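Local coordinates for protein pseudoalteromonas arctica PAMC 21717 (Pseudoalteromonas arctica, PDB 5YL7) that probably cleaves peptide bonds in proteins as a cold-active, calcium-binding serine protease of the subtilase family, at residues R190-A200 with P212-A222; N235-A243 with T322-D330. All blocks are in the same frame, centred on the assembly; numbering follows the deposited sequence.

Contact 1: residues R190-A200 with P212-A222; sequences RSNGTVVVIAA and PGNCNGVVNVA. With CA (calcium ion), chain F.
R190, in the last turn of helix 180-191, reaches G217 through a chain bent at chi3 (49°): NH1 gives a hydrogen bond of 3.0 Å to G217 O, with the nitrogen above the carbonyl plane, while G217 CA lies over one face of the guanidinium. NH2 forms a salt bridge with D304. Water 1 joins the same carbonyl to V196 N. From V196 on, the segments run as parallel neighbours in the central sheet of the subtilase fold. V196 O accepts V219 N at 2.8 Å, an almost straight bond (175°), and V197 CG1 packs on V221 CG2, on the face covered by helix 280-297. I198 points to the other face, where its two branches part: CD1 meets V218 CG1 at 3.6 Å and CG2 lies 3.8 Å from P212 CG. Its backbone N and O bond V219 O and V221 N. The ladder closes with A200 N on V221 O (3.0 Å). N220 OD1 only packs against A200 CA; the amide's main polar partner is N239. V218 O binds calcium at 2.3 Å, and D241, E307 and waters complete the shell, so the ladder probably helps to hold this ligand carbonyl in place.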
loop_
_atom_site.group_PDB
_atom_site.type_symbol
_atom_site.label_atom_id
_atom_site.label_comp_id
_atom_site.label_asym_id
_atom_site.label_seq_id
_atom_site.Cartn_x
_atom_site.Cartn_y
_atom_site.Cartn_z
ATOM N N ARG A 190 5.363 -4.297 -15.315
ATOM C CA ARG A 190 5.904 -5.679 -15.209
ATOM C C ARG A 190 7.077 -5.930 -16.133
ATOM O O ARG A 190 8.076 -6.506 -15.755
ATOM C CB ARG A 190 4.806 -6.690 -15.543
ATOM C CG ARG A 190 3.673 -6.726 -14.522
ATOM C CD ARG A 190 2.515 -7.513 -15.058
ATOM N NE ARG A 190 2.855 -8.812 -15.613
ATOM C CZ ARG A 190 3.238 -9.848 -14.910
ATOM N NH1 ARG A 190 3.149 -9.857 -13.612
ATOM N NH2 ARG A 190 3.775 -10.921 -15.460
ATOM N N SER A 191 7.011 -5.327 -17.334
ATOM C CA SER A 191 8.116 -5.529 -18.375
ATOM C C SER A 191 9.357 -4.806 -17.912
ATOM O O SER A 191 10.487 -5.178 -18.280
ATOM C CB SER A 191 7.636 -4.945 -19.667
ATOM O OG SER A 191 7.659 -3.527 -19.721
ATOM N N ASN A 192 9.198 -3.754 -17.094
ATOM C CA ASN A 192 10.331 -3.031 -16.505
ATOM C C ASN A 192 10.818 -3.678 -15.244
ATOM O O ASN A 192 11.747 -3.154 -14.596
ATOM C CB ASN A 192 9.923 -1.585 -16.280
ATOM C CG ASN A 192 9.799 -0.791 -17.524
ATOM O OD1 ASN A 192 10.489 -1.170 -18.553
ATOM N ND2 ASN A 192 9.054 0.273 -17.540
ATOM N N GLY A 193 10.254 -4.813 -14.790
ATOM C CA GLY A 193 10.755 -5.550 -13.665
ATOM C C GLY A 193 9.991 -5.242 -12.372
ATOM O O GLY A 193 10.455 -5.677 -11.289
ATOM N N THR A 194 8.937 -4.454 -12.428
ATOM C CA THR A 194 8.235 -3.978 -11.189
ATOM C C THR A 194 7.066 -4.903 -10.909
ATOM O O THR A 194 6.182 -5.131 -11.785
ATOM C CB THR A 194 7.697 -2.602 -11.425
ATOM O OG1 THR A 194 8.788 -1.729 -11.838
ATOM C CG2 THR A 194 7.026 -2.031 -10.206
ATOM N N VAL A 195 6.992 -5.469 -9.695
ATOM C CA VAL A 195 5.823 -6.208 -9.217
ATOM C C VAL A 195 4.759 -5.242 -8.734
ATOM O O VAL A 195 5.075 -4.210 -8.130
ATOM C CB VAL A 195 6.226 -7.263 -8.171
ATOM C CG1 VAL A 195 6.691 -6.643 -6.873
ATOM C CG2 VAL A 195 5.114 -8.276 -7.892
ATOM N N VAL A 196 3.501 -5.595 -8.982
ATOM C CA VAL A 196 2.371 -4.694 -8.720
ATOM C C VAL A 196 1.467 -5.324 -7.667
ATOM O O VAL A 196 0.909 -6.390 -7.955
ATOM C CB VAL A 196 1.627 -4.379 -10.015
ATOM C CG1 VAL A 196 0.512 -3.389 -9.716
ATOM C CG2 VAL A 196 2.559 -3.756 -11.034
ATOM N N VAL A 197 1.320 -4.677 -6.524
ATOM C CA VAL A 197 0.524 -5.168 -5.409
ATOM C C VAL A 197 -0.644 -4.267 -5.209
ATOM O O VAL A 197 -0.480 -3.054 -5.125
ATOM C CB VAL A 197 1.440 -5.208 -4.137
ATOM C CG1 VAL A 197 0.624 -5.738 -2.940
ATOM C CG2 VAL A 197 2.650 -6.117 -4.365
ATOM N N ILE A 198 -1.861 -4.867 -5.088
ATOM C CA ILE A 198 -3.103 -4.117 -5.139
ATOM C C ILE A 198 -4.059 -4.584 -4.060
ATOM O O ILE A 198 -4.164 -5.776 -3.734
ATOM C CB ILE A 198 -3.783 -4.255 -6.518
ATOM C CG1 ILE A 198 -2.774 -3.827 -7.606
ATOM C CG2 ILE A 198 -5.056 -3.412 -6.557
ATOM C CD1 ILE A 198 -3.283 -3.889 -9.028
ATOM N N ALA A 199 -4.729 -3.600 -3.437
ATOM C CA ALA A 199 -5.849 -3.867 -2.527
ATOM C C ALA A 199 -7.058 -4.372 -3.254
ATOM O O ALA A 199 -7.537 -3.761 -4.209
ATOM C CB ALA A 199 -6.206 -2.641 -1.786
ATOM N N ALA A 200 -7.670 -5.465 -2.748
ATOM C CA ALA A 200 -8.842 -6.084 -3.494
ATOM C C ALA A 200 -10.061 -5.333 -3.326
ATOM O O ALA A 200 -11.054 -5.609 -4.133
ATOM C CB ALA A 200 -9.038 -7.485 -3.017
ATOM N N PRO A 212 -8.227 -1.874 -9.592
ATOM C CA PRO A 212 -7.426 -2.667 -10.536
ATOM C C PRO A 212 -7.037 -4.028 -10.009
ATOM O O PRO A 212 -6.276 -4.748 -10.679
ATOM C CB PRO A 212 -6.196 -1.774 -10.747
ATOM C CG PRO A 212 -6.040 -1.040 -9.414
ATOM C CD PRO A 212 -7.454 -0.783 -8.962
ATOM N N GLY A 213 -7.600 -4.499 -8.902
ATOM C CA GLY A 213 -7.251 -5.789 -8.436
ATOM C C GLY A 213 -7.589 -6.936 -9.332
ATOM O O GLY A 213 -6.989 -8.001 -9.317
ATOM N N ASN A 214 -8.636 -6.730 -10.176
ATOM C CA ASN A 214 -9.064 -7.670 -11.204
ATOM C C ASN A 214 -8.271 -7.569 -12.482
ATOM O O ASN A 214 -8.550 -8.339 -13.419
ATOM C CB ASN A 214 -10.573 -7.545 -11.434
ATOM C CG ASN A 214 -10.978 -6.232 -12.018
ATOM O OD1 ASN A 214 -10.151 -5.356 -12.264
ATOM N ND2 ASN A 214 -12.306 -6.056 -12.255
ATOM N N CYS A 215 -7.239 -6.746 -12.539
ATOM C CA CYS A 215 -6.361 -6.733 -13.718
ATOM C C CYS A 215 -5.520 -7.985 -13.666
ATOM O O CYS A 215 -5.395 -8.737 -12.684
ATOM C CB CYS A 215 -5.496 -5.525 -13.662
ATOM S SG CYS A 215 -6.387 -3.954 -13.752
ATOM N N ASN A 216 -4.894 -8.355 -14.802
ATOM C CA ASN A 216 -3.998 -9.466 -14.901
ATOM C C ASN A 216 -2.572 -9.061 -14.548
ATOM O O ASN A 216 -2.170 -7.922 -14.774
ATOM C CB ASN A 216 -4.043 -10.171 -16.254
ATOM C CG ASN A 216 -5.395 -10.747 -16.550
ATOM O OD1 ASN A 216 -5.943 -11.446 -15.665
ATOM N ND2 ASN A 216 -6.004 -10.425 -17.659
ATOM N N GLY A 217 -1.813 -10.007 -14.021
ATOM C CA GLY A 217 -0.405 -9.769 -13.670
ATOM C C GLY A 217 -0.155 -8.971 -12.430
ATOM O O GLY A 217 0.865 -8.312 -12.345
ATOM N N VAL A 218 -1.078 -9.054 -11.471
ATOM C CA VAL A 218 -0.970 -8.305 -10.215
ATOM C C VAL A 218 -1.081 -9.233 -9.075
ATOM O O VAL A 218 -1.636 -10.325 -9.168
ATOM C CB VAL A 218 -2.042 -7.186 -10.132
ATOM C CG1 VAL A 218 -2.004 -6.269 -11.360
ATOM C CG2 VAL A 218 -3.433 -7.696 -9.941
ATOM N N VAL A 219 -0.615 -8.765 -7.920
ATOM C CA VAL A 219 -0.802 -9.491 -6.641
ATOM C C VAL A 219 -1.983 -8.807 -5.939
ATOM O O VAL A 219 -1.841 -7.694 -5.410
ATOM C CB VAL A 219 0.439 -9.442 -5.762
ATOM C CG1 VAL A 219 0.258 -10.234 -4.519
ATOM C CG2 VAL A 219 1.692 -9.890 -6.543
ATOM N N ASN A 220 -3.143 -9.459 -5.953
ATOM C CA ASN A 220 -4.374 -8.897 -5.401
ATOM C C ASN A 220 -4.571 -9.433 -4.011
ATOM O O ASN A 220 -4.466 -10.662 -3.759
ATOM C CB ASN A 220 -5.582 -9.246 -6.287
ATOM C CG ASN A 220 -6.763 -8.376 -5.978
ATOM O OD1 ASN A 220 -6.655 -7.275 -5.518
ATOM N ND2 ASN A 220 -7.979 -8.907 -6.311
ATOM N N VAL A 221 -4.792 -8.513 -3.073
ATOM C CA VAL A 221 -4.651 -8.807 -1.624
ATOM C C VAL A 221 -5.980 -8.589 -0.907
ATOM O O VAL A 221 -6.550 -7.492 -0.913
ATOM C CB VAL A 221 -3.596 -7.881 -1.031
ATOM C CG1 VAL A 221 -3.405 -8.171 0.464
ATOM C CG2 VAL A 221 -2.270 -8.038 -1.759
ATOM N N ALA A 222 -6.413 -9.683 -0.244
ATOM C CA ALA A 222 -7.575 -9.642 0.696
ATOM C C ALA A 222 -7.055 -9.288 2.076
ATOM O O ALA A 222 -5.891 -9.427 2.427
ATOM C CB ALA A 222 -8.291 -10.973 0.699
HETATM CA CA CA F . -2.507 -12.450 -9.488
HETATM O O HOH W 1 3.044 -7.894 -10.661
HETATM O O HOH W 2 -9.195 -4.002 -6.621
HETATM O O HOH W 3 -8.410 -2.492 -6.516
HETATM O O HOH W 4 -10.212 -6.812 -6.559
HETATM O O HOH W 5 -3.555 -11.115 -11.373
HETATM O O HOH W 6 -4.685 -14.264 -9.056
HETATM O O HOH W 7 -2.894 -14.529 -10.583
HETATM O O HOH W 8 -4.946 -12.310 -9.286
HETATM O O HOH W 9 -0.934 -12.283 -11.458
#

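Contact 2: residues N235-A243 with T322-D330; sequences NYGSNIDVA and TSCGTGIVD. With CA (calcium ion), chain F.
At the edge of the parallel subtilase sheet, the chain entering outer strand 242-245 is lined by the loop between helices 303-312 and 331-338, and this contact pairs the two mainly through backbone groups. Near the start, G237 N bonds S323 O at 2.9 Å, in the carbonyl plane and on a lone pair. The Y236 ring is swung away from that bond by chi1 of 58°, which sets CG between the backbone N and the carbonyl carbon and leaves CB to touch T322 O and S323 O. I240 closes the type I turn that begins at G237; its CG2 branch presses on the peptide between C324 and G325, 3.4 Å from C324 C. C324 itself is tied to C321 by a disulfide. G325 brings its CA against the carbonyls of I240 and D241, and T326 N then bonds D241 O from above the carbonyl plane. The D241 carboxylate turns the other way and grips calcium with both oxygens, OD2 the closer at 2.4 Å, beside the other protein ligands V218 and E307. N220 N bonds OD2, and K311 NZ bonds OD1 and would be expected to ease its negative charge. Further on, A243 bridges I328 by giving its N to G327 O at 3.0 Å and accepting V329 N on its own O, at 3.0 Å and 165°. On V242, CG2 occupies the position between N and the carbonyl carbon, and this methyl meets V329 CG2 at 3.6 Å.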
loop_
_atom_site.group_PDB
_atom_site.type_symbol
_atom_site.label_atom_id
_atom_site.label_comp_id
_atom_site.label_asym_id
_atom_site.label_seq_id
_atom_site.Cartn_x
_atom_site.Cartn_y
_atom_site.Cartn_z
ATOM N N ASN A 235 -13.275 -7.788 0.118
ATOM C CA ASN A 235 -13.617 -8.570 -1.064
ATOM C C ASN A 235 -12.905 -9.882 -1.050
ATOM O O ASN A 235 -11.906 -10.090 -0.317
ATOM C CB ASN A 235 -13.364 -7.765 -2.323
ATOM C CG ASN A 235 -14.285 -6.602 -2.531
ATOM O OD1 ASN A 235 -15.363 -6.514 -1.934
ATOM N ND2 ASN A 235 -13.876 -5.652 -3.379
ATOM N N TYR A 236 -13.386 -10.786 -1.877
ATOM C CA TYR A 236 -12.924 -12.173 -1.872
ATOM C C TYR A 236 -13.273 -12.811 -3.231
ATOM O O TYR A 236 -14.154 -12.259 -3.883
ATOM C CB TYR A 236 -13.572 -12.990 -0.705
ATOM C CG TYR A 236 -15.042 -12.991 -0.754
ATOM C CD1 TYR A 236 -15.782 -13.762 -1.711
ATOM C CD2 TYR A 236 -15.779 -12.014 -0.061
ATOM C CE1 TYR A 236 -17.187 -13.627 -1.885
ATOM C CE2 TYR A 236 -17.161 -11.923 -0.140
ATOM C CZ TYR A 236 -17.835 -12.651 -1.098
ATOM O OH TYR A 236 -19.228 -12.431 -1.206
ATOM N N GLY A 237 -12.607 -13.846 -3.610
ATOM C CA GLY A 237 -12.879 -14.497 -4.921
ATOM C C GLY A 237 -11.677 -15.133 -5.474
ATOM O O GLY A 237 -10.572 -15.126 -4.857
ATOM N N SER A 238 -11.835 -15.689 -6.680
ATOM C CA SER A 238 -10.778 -16.440 -7.277
ATOM C C SER A 238 -9.520 -15.651 -7.636
ATOM O O SER A 238 -8.437 -16.229 -7.579
ATOM C CB SER A 238 -11.300 -17.112 -8.595
ATOM O OG SER A 238 -12.480 -17.841 -8.355
ATOM N N ASN A 239 -9.653 -14.364 -7.895
ATOM C CA ASN A 239 -8.512 -13.594 -8.255
ATOM C C ASN A 239 -7.748 -13.050 -7.046
ATOM O O ASN A 239 -6.705 -12.417 -7.214
ATOM C CB ASN A 239 -8.832 -12.472 -9.228
ATOM C CG ASN A 239 -9.607 -11.355 -8.660
ATOM O OD1 ASN A 239 -9.596 -11.145 -7.411
ATOM N ND2 ASN A 239 -10.245 -10.522 -9.444
ATOM N N ILE A 240 -8.134 -13.377 -5.829
ATOM C CA ILE A 240 -7.285 -13.010 -4.645
ATOM C C ILE A 240 -6.112 -13.947 -4.705
ATOM O O ILE A 240 -6.250 -15.198 -4.837
ATOM C CB ILE A 240 -8.041 -13.235 -3.343
ATOM C CG1 ILE A 240 -9.320 -12.315 -3.263
ATOM C CG2 ILE A 240 -7.113 -12.919 -2.170
ATOM C CD1 ILE A 240 -9.145 -10.893 -3.284
ATOM N N ASP A 241 -4.905 -13.359 -4.572
ATOM C CA ASP A 241 -3.707 -14.167 -4.526
ATOM C C ASP A 241 -3.323 -14.571 -3.162
ATOM O O ASP A 241 -2.935 -15.742 -2.867
ATOM C CB ASP A 241 -2.564 -13.374 -5.173
ATOM C CG ASP A 241 -2.826 -13.140 -6.637
ATOM O OD1 ASP A 241 -2.987 -14.183 -7.386
ATOM O OD2 ASP A 241 -2.872 -12.001 -7.148
ATOM N N VAL A 242 -3.349 -13.624 -2.205
ATOM C CA VAL A 242 -2.944 -13.790 -0.792
ATOM C C VAL A 242 -3.777 -12.874 0.076
ATOM O O VAL A 242 -4.434 -11.961 -0.431
ATOM C CB VAL A 242 -1.446 -13.461 -0.576
ATOM C CG1 VAL A 242 -0.533 -14.357 -1.423
ATOM C CG2 VAL A 242 -1.164 -11.995 -0.873
ATOM N N ALA A 243 -3.718 -13.115 1.386
ATOM C CA ALA A 243 -4.264 -12.216 2.349
ATOM C C ALA A 243 -3.203 -11.643 3.240
ATOM O O ALA A 243 -2.156 -12.255 3.443
ATOM C CB ALA A 243 -5.312 -12.917 3.187
ATOM N N THR A 322 -12.879 -17.279 3.371
ATOM C CA THR A 322 -13.286 -17.948 2.163
ATOM C C THR A 322 -12.761 -17.150 0.924
ATOM O O THR A 322 -13.013 -15.963 0.814
ATOM C CB THR A 322 -14.796 -18.173 2.047
ATOM O OG1 THR A 322 -15.427 -18.468 3.326
ATOM C CG2 THR A 322 -15.063 -19.329 1.057
ATOM N N SER A 323 -12.165 -17.890 0.060
ATOM C CA SER A 323 -11.645 -17.293 -1.186
ATOM C C SER A 323 -10.747 -16.086 -0.962
ATOM O O SER A 323 -10.916 -15.028 -1.545
ATOM C CB SER A 323 -12.737 -16.940 -2.123
ATOM O OG SER A 323 -13.542 -18.131 -2.457
ATOM N N CYS A 324 -9.803 -16.299 -0.061
ATOM C CA CYS A 324 -8.869 -15.297 0.413
ATOM C C CYS A 324 -7.469 -15.597 -0.095
ATOM O O CYS A 324 -6.445 -15.164 0.530
ATOM C CB CYS A 324 -8.809 -15.265 1.903
ATOM S SG CYS A 324 -10.297 -14.631 2.694
ATOM N N GLY A 325 -7.307 -16.261 -1.232
ATOM C CA GLY A 325 -6.021 -16.594 -1.758
ATOM C C GLY A 325 -5.450 -17.771 -1.019
ATOM O O GLY A 325 -6.138 -18.533 -0.347
ATOM N N THR A 326 -4.135 -17.957 -1.116
ATOM C CA THR A 326 -3.541 -19.215 -0.659
ATOM C C THR A 326 -3.386 -19.254 0.812
ATOM O O THR A 326 -3.064 -20.365 1.354
ATOM C CB THR A 326 -2.184 -19.473 -1.340
ATOM O OG1 THR A 326 -1.263 -18.478 -0.893
ATOM C CG2 THR A 326 -2.291 -19.472 -2.820
ATOM N N GLY A 327 -3.430 -18.129 1.526
ATOM C CA GLY A 327 -3.107 -18.067 2.949
ATOM C C GLY A 327 -2.756 -16.644 3.331
ATOM O O GLY A 327 -2.918 -15.737 2.480
ATOM N N ILE A 328 -2.309 -16.467 4.554
ATOM C CA ILE A 328 -1.806 -15.166 5.028
ATOM C C ILE A 328 -0.324 -15.101 4.713
ATOM O O ILE A 328 0.443 -16.026 5.001
ATOM C CB ILE A 328 -2.049 -14.989 6.520
ATOM C CG1 ILE A 328 -3.548 -15.034 6.835
ATOM C CG2 ILE A 328 -1.385 -13.703 7.083
ATOM C CD1 ILE A 328 -3.891 -15.209 8.286
ATOM N N VAL A 329 0.123 -14.005 4.111
ATOM C CA VAL A 329 1.563 -13.812 3.833
ATOM C C VAL A 329 2.397 -13.998 5.109
ATOM O O VAL A 329 2.025 -13.454 6.143
ATOM C CB VAL A 329 1.782 -12.420 3.165
ATOM C CG1 VAL A 329 3.267 -12.047 3.139
ATOM C CG2 VAL A 329 1.172 -12.428 1.805
ATOM N N ASP A 330 3.450 -14.777 4.914
ATOM C CA ASP A 330 4.361 -15.091 6.018
ATOM C C ASP A 330 5.704 -14.564 5.626
ATOM O O ASP A 330 6.372 -15.093 4.780
ATOM C CB ASP A 330 4.359 -16.622 6.235
ATOM C CG ASP A 330 5.324 -17.092 7.251
ATOM O OD1 ASP A 330 6.268 -16.365 7.638
ATOM O OD2 ASP A 330 5.193 -18.290 7.708
HETATM CA CA CA F . -2.507 -12.450 -9.488
HETATM O O HOH W 10 -9.133 -17.125 -3.401
HETATM O O HOH W 11 -8.474 -16.572 -4.208
HETATM O O HOH W 8 -4.946 -12.310 -9.286
HETATM O O HOH W 6 -4.685 -14.264 -9.056
HETATM O O HOH W 7 -2.894 -14.529 -10.583
HETATM O O HOH W 5 -3.555 -11.115 -11.373
HETATM O O HOH W 9 -0.934 -12.283 -11.458
#

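In the fold
Following the chain from the N terminus, helix 180-191 leads into strand 195-199, and contact 1 closes a short loop when residues 212-222 come back alongside it. The chain then leaves strand 219-224, and contact 2 opens at residues 235-243, on the approach to strand 242-245; it closes a far longer loop, holding the 258-277 hairpin and helices 280-297 and 303-312, when 322-330 returns. The two contacts stand in series, neither nesting nor crossing. They meet between neighbouring strands of the sheet: N220 N lies 2.8 Å from D241 OD2, probably hydrogen-bonded, and one calcium takes ligands from both. Together they tie central strands, edge strand and the loop before helix 331-338.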